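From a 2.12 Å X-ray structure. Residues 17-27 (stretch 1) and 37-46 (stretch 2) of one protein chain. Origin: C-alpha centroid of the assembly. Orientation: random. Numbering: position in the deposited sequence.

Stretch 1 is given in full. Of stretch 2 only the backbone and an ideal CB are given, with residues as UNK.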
# COMPACT_ATOMS: atom_id res chain seq x y z
N TYR A 17 10.16 -4.02 -3.68
CA TYR A 17 10.77 -3.09 -4.62
C TYR A 17 9.88 -1.87 -4.80
O TYR A 17 8.71 -1.89 -4.39
CB TYR A 17 11.03 -3.78 -5.97
CG TYR A 17 9.83 -4.53 -6.51
CD1 TYR A 17 8.86 -3.88 -7.28
CD2 TYR A 17 9.65 -5.89 -6.24
CE1 TYR A 17 7.75 -4.56 -7.77
CE2 TYR A 17 8.55 -6.58 -6.72
CZ TYR A 17 7.60 -5.90 -7.48
OH TYR A 17 6.51 -6.58 -7.97
N PHE A 18 10.44 -0.82 -5.39
CA PHE A 18 9.66 0.34 -5.82
C PHE A 18 9.06 0.02 -7.18
O PHE A 18 9.80 -0.21 -8.14
CB PHE A 18 10.54 1.59 -5.93
CG PHE A 18 11.09 2.09 -4.61
CD1 PHE A 18 10.41 3.07 -3.89
CD2 PHE A 18 12.29 1.62 -4.11
CE1 PHE A 18 10.92 3.56 -2.70
CE2 PHE A 18 12.80 2.11 -2.92
CZ PHE A 18 12.11 3.07 -2.21
N PRO A 19 7.72 -0.00 -7.28
CA PRO A 19 7.13 -0.31 -8.59
C PRO A 19 7.45 0.76 -9.65
O PRO A 19 7.40 0.46 -10.83
CB PRO A 19 5.62 -0.35 -8.28
CG PRO A 19 5.46 0.56 -7.09
CD PRO A 19 6.69 0.28 -6.26
N ASP A 20 7.79 1.97 -9.23
CA ASP A 20 8.16 3.01 -10.20
C ASP A 20 9.67 3.04 -10.49
O ASP A 20 10.13 3.80 -11.35
CB ASP A 20 7.73 4.38 -9.70
CG ASP A 20 6.23 4.47 -9.48
OD1 ASP A 20 5.47 4.34 -10.46
OD2 ASP A 20 5.81 4.64 -8.32
N ILE A 21 10.43 2.24 -9.76
CA ILE A 21 11.88 2.27 -9.93
C ILE A 21 12.37 0.86 -10.22
O ILE A 21 12.66 0.10 -9.29
CB ILE A 21 12.57 2.88 -8.69
CG1 ILE A 21 11.79 4.12 -8.22
CG2 ILE A 21 14.02 3.24 -9.00
CD1 ILE A 21 12.42 4.81 -7.03
N ASP A 22 12.39 0.51 -11.50
CA ASP A 22 12.82 -0.81 -11.95
C ASP A 22 14.21 -1.14 -11.44
O ASP A 22 15.15 -0.39 -11.70
CB ASP A 22 12.84 -0.90 -13.49
CG ASP A 22 11.47 -1.10 -14.09
OD1 ASP A 22 10.54 -1.59 -13.40
OD2 ASP A 22 11.33 -0.79 -15.29
N GLY A 23 14.31 -2.25 -10.72
CA GLY A 23 15.59 -2.76 -10.26
C GLY A 23 15.94 -2.36 -8.84
O GLY A 23 16.97 -2.79 -8.30
N CYS A 24 15.10 -1.54 -8.22
CA CYS A 24 15.43 -1.07 -6.87
C CYS A 24 14.76 -1.93 -5.81
O CYS A 24 13.57 -1.73 -5.51
CB CYS A 24 15.02 0.39 -6.71
SG CYS A 24 15.61 1.14 -5.17
N PHE A 25 15.52 -2.86 -5.23
CA PHE A 25 15.00 -3.81 -4.25
C PHE A 25 15.49 -3.50 -2.83
O PHE A 25 16.48 -2.81 -2.64
CB PHE A 25 15.40 -5.25 -4.62
CG PHE A 25 14.92 -5.70 -5.98
CD1 PHE A 25 13.67 -6.28 -6.14
CD2 PHE A 25 15.74 -5.57 -7.10
CE1 PHE A 25 13.24 -6.71 -7.39
CE2 PHE A 25 15.32 -6.00 -8.34
CZ PHE A 25 14.07 -6.57 -8.49
N PHE A 26 14.79 -4.04 -1.84
CA PHE A 26 15.09 -3.76 -0.44
C PHE A 26 14.47 -4.84 0.42
O PHE A 26 13.68 -5.64 -0.08
CB PHE A 26 14.55 -2.39 -0.02
CG PHE A 26 13.10 -2.20 -0.38
CD1 PHE A 26 12.11 -2.77 0.38
CD2 PHE A 26 12.75 -1.48 -1.51
CE1 PHE A 26 10.77 -2.62 0.04
CE2 PHE A 26 11.42 -1.32 -1.85
CZ PHE A 26 10.44 -1.89 -1.08
N ALA A 27 14.81 -4.86 1.70
CA ALA A 27 14.32 -5.90 2.61
C ALA A 27 14.47 -5.43 4.04
O ALA A 27 15.24 -4.52 4.32
CB ALA A 27 15.07 -7.23 2.40
N UNK A 37 15.38 0.61 4.97
CA UNK A 37 16.17 -0.07 3.95
C UNK A 37 15.80 0.44 2.56
O UNK A 37 16.67 0.63 1.71
CB UNK A 37 15.97 -1.58 4.03
N UNK A 38 14.50 0.68 2.36
CA UNK A 38 13.97 1.21 1.11
C UNK A 38 14.54 2.59 0.78
O UNK A 38 14.88 2.86 -0.37
CB UNK A 38 12.44 1.28 1.18
N UNK A 39 14.62 3.47 1.78
CA UNK A 39 15.19 4.80 1.56
C UNK A 39 16.65 4.67 1.13
O UNK A 39 17.12 5.40 0.27
CB UNK A 39 15.08 5.66 2.82
N UNK A 40 17.35 3.77 1.80
CA UNK A 40 18.75 3.51 1.52
C UNK A 40 18.90 2.97 0.10
O UNK A 40 19.78 3.41 -0.64
CB UNK A 40 19.33 2.53 2.54
N UNK A 41 18.05 2.00 -0.26
CA UNK A 41 18.08 1.40 -1.59
C UNK A 41 17.84 2.47 -2.65
O UNK A 41 18.56 2.56 -3.63
CB UNK A 41 17.04 0.29 -1.71
N UNK A 42 16.84 3.31 -2.40
CA UNK A 42 16.51 4.42 -3.28
C UNK A 42 17.71 5.31 -3.58
O UNK A 42 17.99 5.63 -4.74
CB UNK A 42 15.39 5.26 -2.66
N UNK A 43 18.41 5.74 -2.53
CA UNK A 43 19.51 6.69 -2.70
C UNK A 43 20.65 6.06 -3.49
O UNK A 43 21.16 6.64 -4.45
CB UNK A 43 20.02 7.17 -1.34
N UNK A 44 21.02 4.84 -3.11
CA UNK A 44 22.09 4.12 -3.79
C UNK A 44 21.74 3.89 -5.27
O UNK A 44 22.60 4.00 -6.15
CB UNK A 44 22.36 2.78 -3.09
N UNK A 45 20.47 3.63 -5.54
CA UNK A 45 20.01 3.28 -6.88
C UNK A 45 19.94 4.49 -7.82
O UNK A 45 20.36 4.41 -8.97
CB UNK A 45 18.63 2.62 -6.79
N UNK A 46 19.42 5.60 -7.32
CA UNK A 46 19.33 6.82 -8.10
C UNK A 46 20.72 7.32 -8.50
O UNK A 46 20.95 7.72 -9.64
CB UNK A 46 18.58 7.90 -7.31

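Stretch 2 is one helix from end to end, running nearly antiparallel to strand 25-27, with their axes 7.3 Å apart at closest approach.

At position 37 CA-to-CB points toward stretch 1, and the ideal CB lies only 3.0 Å from Ala 27 O, so bulk branching at CB looks costly. The backbone N of Ala 27 is a donor nearby, which favours a short polar side chain bearing an acceptor; Asn, Asp or Ser could be considered. Asn 37, in the t rotamer, brings OD1 within 3.0 Å of Ala 27 N, which donates a nearly straight hydrogen bond.

Position 38 points sideways, yet its CB sits 3.9 Å from Phe 26 CD2 and 3.8 Å from Phe 18 CZ. Two aromatic rings this close suit a small apolar group, Ala first, perhaps Ser or Gly. Ala 38 places its CB over a face of the Phe 26 ring, 3.9 Å from the centroid, a CH-pi contact.

Positions 39 and 40 find nothing of stretch 1 within 5.5 Å of CB, and almost any helix former would do; they are Glu 39 and Glu 40.

Position 41 points straight at the other backbone. Its CB is 3.3 Å from Phe 25 O and 3.8 Å from Cys 24 SG, leaving little room: Ala or Gly. Ala 41 packs its CB 4.0 Å from Phe 26 CB.

Position 42 points sideways, with Phe 18 CZ 4.0 Å from its CB and Ile 21 CD1 further along, at 5.3 Å. An apolar side chain fits, whether Leu, Met or an aromatic. Phe 42, in the t rotamer, turns its ring edge toward the face of Phe 18, centroids 5.8 Å apart, while its CD1 meets Ile 21 CD1 at 3.5 Å.

Positions 43 and 44, away and sideways, are unconstrained by stretch 1 and hold Ala 43 and Val 44.

Position 45 points toward the turn from Ile 21 to Cys 24, its CB 3.7 Å from Cys 24 SG. A flat or long side chain could lie along this turn, and the carbonyl of Asp 22 offers an acceptor; His, Gln, Met or an aromatic are plausible. His 45 lays a ring face against Cys 24 CB, 3.8 Å from the ring centroid, and its CD2 approaches Ile 21 CG2 at 3.4 Å. A water bridges its NE2 (3.3 Å from the water O) and Asp 22 O (2.9 Å from the same atom).

Position 46 points sideways with nothing of stretch 1 near its CB; it is Ile 46, whose end comes nearer.

Stretch 2 (37-46) NAEEAFAVHI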
# COMPACT_ATOMS: atom_id res chain seq x y z
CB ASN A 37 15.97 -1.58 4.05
CG ASN A 37 17.06 -2.37 3.31
OD1 ASN A 37 16.89 -2.76 2.15
ND2 ASN A 37 18.17 -2.62 4.00
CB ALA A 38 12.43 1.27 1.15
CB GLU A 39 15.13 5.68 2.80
CG GLU A 39 13.77 5.84 3.45
CD GLU A 39 13.87 6.61 4.76
OE1 GLU A 39 14.73 7.53 4.85
OE2 GLU A 39 13.10 6.30 5.70
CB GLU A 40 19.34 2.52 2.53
CG GLU A 40 19.53 3.09 3.94
CD GLU A 40 19.95 2.03 4.97
OE1 GLU A 40 19.74 0.83 4.70
OE2 GLU A 40 20.47 2.41 6.05
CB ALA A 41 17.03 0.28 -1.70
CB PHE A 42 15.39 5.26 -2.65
CG PHE A 42 14.96 6.45 -3.47
CD1 PHE A 42 13.84 6.38 -4.28
CD2 PHE A 42 15.66 7.65 -3.41
CE1 PHE A 42 13.42 7.48 -5.02
CE2 PHE A 42 15.25 8.75 -4.16
CZ PHE A 42 14.13 8.66 -4.96
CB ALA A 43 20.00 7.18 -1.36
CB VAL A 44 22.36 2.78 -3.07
CG1 VAL A 44 23.25 1.89 -3.86
CG2 VAL A 44 22.99 3.05 -1.72
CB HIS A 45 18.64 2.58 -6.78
CG HIS A 45 18.12 2.09 -8.09
ND1 HIS A 45 18.34 0.81 -8.55
CD2 HIS A 45 17.38 2.70 -9.05
CE1 HIS A 45 17.75 0.65 -9.72
NE2 HIS A 45 17.17 1.79 -10.05
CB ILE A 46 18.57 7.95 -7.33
CG1 ILE A 46 17.11 7.56 -7.11
CG2 ILE A 46 18.65 9.25 -8.07
CD1 ILE A 46 16.40 7.14 -8.37
O HOH W 1 15.11 2.45 -12.49
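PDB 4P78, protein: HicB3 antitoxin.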